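Local coordinates for putative cyclohexadienyl dehydrogenase and ADH prephenate dehydrogenase (Rhizobium meliloti, PDB 4WJI), which is a cyclohexadienyl dehydrogenase of tyrosine biosynthesis that binds NADP and tyrosine and probably oxidatively decarboxylates prephenate to 4-hydroxyphenylpyruvate, at the interface of chains A and B. Residues are numbered along the deposited sequence; one frame, centred on the assembly and turned at random. Chains: chain A/B, Putative cyclohexadienyl dehydrogenase and ADH prephenate dehydrogenase.

The interface of chains A and B. Residues chain A 196, 228, 230, 232-233, 235-236; chain B 273, 276-277, 279-280.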
loop_
_atom_site.group_PDB
_atom_site.type_symbol
_atom_site.label_atom_id
_atom_site.label_comp_id
_atom_site.label_asym_id
_atom_site.label_seq_id
_atom_site.Cartn_x
_atom_site.Cartn_y
_atom_site.Cartn_z
ATOM N N TYR A 196 3.085 2.058 -10.011
ATOM C CA TYR A 196 3.338 1.465 -11.349
ATOM C C TYR A 196 4.851 1.387 -11.611
ATOM O O TYR A 196 5.352 0.395 -12.173
ATOM C CB TYR A 196 2.676 2.301 -12.443
ATOM C CG TYR A 196 1.188 2.061 -12.599
ATOM C CD1 TYR A 196 0.710 0.820 -13.007
ATOM C CD2 TYR A 196 0.244 3.107 -12.432
ATOM C CE1 TYR A 196 -0.639 0.595 -13.186
ATOM C CE2 TYR A 196 -1.110 2.881 -12.644
ATOM C CZ TYR A 196 -1.554 1.642 -13.033
ATOM O OH TYR A 196 -2.925 1.463 -13.266
ATOM N N ALA A 228 -1.086 -0.913 -8.661
ATOM C CA ALA A 228 -0.622 -1.160 -10.057
ATOM C C ALA A 228 -1.408 -2.243 -10.797
ATOM O O ALA A 228 -1.045 -2.637 -11.911
ATOM C CB ALA A 228 0.864 -1.469 -10.061
ATOM N N SER A 230 -4.758 -1.617 -11.150
ATOM C CA SER A 230 -5.893 -0.814 -11.526
ATOM C C SER A 230 -6.048 -0.775 -13.067
ATOM O O SER A 230 -5.243 -1.324 -13.810
ATOM C CB SER A 230 -5.728 0.592 -10.936
ATOM O OG SER A 230 -5.672 0.567 -9.525
ATOM N N PRO A 232 -5.860 0.219 -16.798
ATOM C CA PRO A 232 -4.859 1.030 -17.501
ATOM C C PRO A 232 -5.443 2.207 -18.259
ATOM O O PRO A 232 -4.784 3.212 -18.388
ATOM C CB PRO A 232 -4.202 0.042 -18.486
ATOM C CG PRO A 232 -4.858 -1.237 -18.299
ATOM C CD PRO A 232 -5.740 -1.215 -17.133
ATOM N N THR A 233 -6.673 2.065 -18.781
ATOM C CA THR A 233 -7.316 3.180 -19.478
ATOM C C THR A 233 -7.568 4.346 -18.527
ATOM O O THR A 233 -7.263 5.510 -18.871
ATOM C CB THR A 233 -8.618 2.752 -20.169
ATOM O OG1 THR A 233 -8.354 1.676 -21.088
ATOM C CG2 THR A 233 -9.237 3.869 -20.919
ATOM N N TRP A 235 -6.030 5.130 -15.765
ATOM C CA TRP A 235 -4.812 5.794 -15.319
ATOM C C TRP A 235 -4.016 6.438 -16.435
ATOM O O TRP A 235 -3.405 7.484 -16.189
ATOM C CB TRP A 235 -3.954 4.831 -14.432
ATOM C CG TRP A 235 -4.629 4.759 -13.090
ATOM C CD1 TRP A 235 -5.422 3.764 -12.602
ATOM C CD2 TRP A 235 -4.660 5.820 -12.119
ATOM N NE1 TRP A 235 -5.924 4.138 -11.385
ATOM C CE2 TRP A 235 -5.467 5.390 -11.056
ATOM C CE3 TRP A 235 -4.047 7.066 -12.035
ATOM C CZ2 TRP A 235 -5.710 6.200 -9.940
ATOM C CZ3 TRP A 235 -4.310 7.850 -10.962
ATOM C CH2 TRP A 235 -5.143 7.429 -9.925
ATOM N N ARG A 236 -4.038 5.871 -17.639
ATOM C CA ARG A 236 -3.530 6.570 -18.815
ATOM C C ARG A 236 -4.224 7.932 -18.896
ATOM O O ARG A 236 -3.563 8.991 -19.036
ATOM C CB ARG A 236 -3.753 5.768 -20.085
ATOM C CG ARG A 236 -3.374 6.528 -21.357
ATOM C CD ARG A 236 -4.010 5.926 -22.578
ATOM N NE ARG A 236 -5.429 6.145 -22.571
ATOM C CZ ARG A 236 -6.298 5.547 -23.365
ATOM N NH1 ARG A 236 -5.892 4.614 -24.213
ATOM N NH2 ARG A 236 -7.582 5.885 -23.304
ATOM N N PHE B 273 -0.145 3.306 -21.315
ATOM C CA PHE B 273 -1.044 2.153 -21.341
ATOM C C PHE B 273 -0.289 0.804 -21.278
ATOM O O PHE B 273 -0.673 -0.100 -20.515
ATOM C CB PHE B 273 -1.926 2.199 -22.586
ATOM C CG PHE B 273 -2.992 1.156 -22.600
ATOM C CD1 PHE B 273 -4.230 1.414 -22.037
ATOM C CD2 PHE B 273 -2.766 -0.081 -23.176
ATOM C CE1 PHE B 273 -5.224 0.455 -22.068
ATOM C CE2 PHE B 273 -3.755 -1.039 -23.196
ATOM C CZ PHE B 273 -4.972 -0.778 -22.609
ATOM N N PHE B 276 1.171 0.269 -17.736
ATOM C CA PHE B 276 0.122 -0.004 -16.760
ATOM C C PHE B 276 -0.545 -1.364 -16.985
ATOM O O PHE B 276 -1.027 -1.995 -16.040
ATOM C CB PHE B 276 -0.930 1.126 -16.785
ATOM C CG PHE B 276 -0.383 2.504 -16.487
ATOM C CD1 PHE B 276 0.885 2.708 -15.932
ATOM C CD2 PHE B 276 -1.161 3.631 -16.780
ATOM C CE1 PHE B 276 1.347 3.976 -15.674
ATOM C CE2 PHE B 276 -0.708 4.896 -16.506
ATOM C CZ PHE B 276 0.549 5.085 -15.968
ATOM N N THR B 277 -0.549 -1.827 -18.226
ATOM C CA THR B 277 -1.009 -3.189 -18.542
ATOM C C THR B 277 -0.045 -4.249 -18.006
ATOM O O THR B 277 -0.492 -5.243 -17.432
ATOM C CB THR B 277 -1.168 -3.336 -20.080
ATOM O OG1 THR B 277 -2.245 -2.454 -20.472
ATOM C CG2 THR B 277 -1.512 -4.780 -20.506
ATOM N N THR B 279 2.106 -4.245 -15.562
ATOM C CA THR B 279 2.141 -4.424 -14.127
ATOM C C THR B 279 1.011 -5.258 -13.503
ATOM O O THR B 279 1.145 -5.739 -12.433
ATOM C CB THR B 279 2.279 -3.101 -13.377
ATOM O OG1 THR B 279 1.142 -2.303 -13.626
ATOM C CG2 THR B 279 3.483 -2.368 -13.818
ATOM N N ARG B 280 -0.097 -5.408 -14.194
ATOM C CA ARG B 280 -1.228 -6.171 -13.670
ATOM C C ARG B 280 -0.918 -7.643 -13.440
ATOM O O ARG B 280 -1.427 -8.251 -12.558
ATOM C CB ARG B 280 -2.436 -6.021 -14.570
ATOM C CG ARG B 280 -2.773 -4.576 -14.780
ATOM C CD ARG B 280 -3.983 -4.426 -15.667
ATOM N NE ARG B 280 -5.173 -4.356 -14.881
ATOM C CZ ARG B 280 -6.392 -4.359 -15.347
ATOM N NH1 ARG B 280 -6.643 -4.522 -16.623
ATOM N NH2 ARG B 280 -7.358 -4.223 -14.505
HETATM O O HOH W 1 -3.100 -0.638 -14.741
#
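A:Tyr196 and B:Phe276 stack face to face across the dimer interface. Their ring centroids lie 3.9 Å apart and the planes are tilted by 21°. CD1 of B:Phe276 sits over the centre of the tyrosine ring, while CD2 of A:Tyr196 lies toward the rim of the phenylalanine. The B:Phe276 CG is anti to its carbonyl carbon (chi1 -59°), which carries the ring between A:Tyr196 and the start of helix 232-241. There A:Trp235 CB packs on CD2 of B:Phe276 at 3.8 Å, and the backbone N of A:Arg236 lies at the ring edge.

A:Pro232 is the other apolar centre. Its CB meets B:Phe273 CE1 at 3.7 Å and also touches B:Phe276 CB. Its CD lies over one face of the B:Arg280 guanidinium, toward the rim, 3.5 Å from NH1. A:Thr233 OG1 approaches the edge of the B:Phe273 ring in its plane.

A direct hydrogen bond crosses the interface: the hydroxyl OG1 of B:Thr279 donates to A:Ala228 O at 2.8 Å, in the carbonyl plane and on a lone pair. The same OG1 lies at the edge of the A:Tyr196 ring. Within chain B, B:Thr277 OG1 donates to B:Phe273 O at 2.8 Å, from above the carbonyl plane.

A water joins the chains. It contacts the phenol OH of A:Tyr196 at 2.6 Å and B:Phe276 O at 2.8 Å, and also lies close to A:Ser230 O. An alanine in place of A:Tyr196 would probably open a gap against B:Phe276 and leave the water without its phenol partner.

The patch fastens helix 269-278 and the start of helix 280-289 of chain B against helices 177-203 and 232-241 of chain A. It recurs across the two-fold axis. It lies in the family's dimerization region and likely helps hold the dimer together. A:Trp235 also lines the tyrosine pocket, so the contact may steady that pocket's wall.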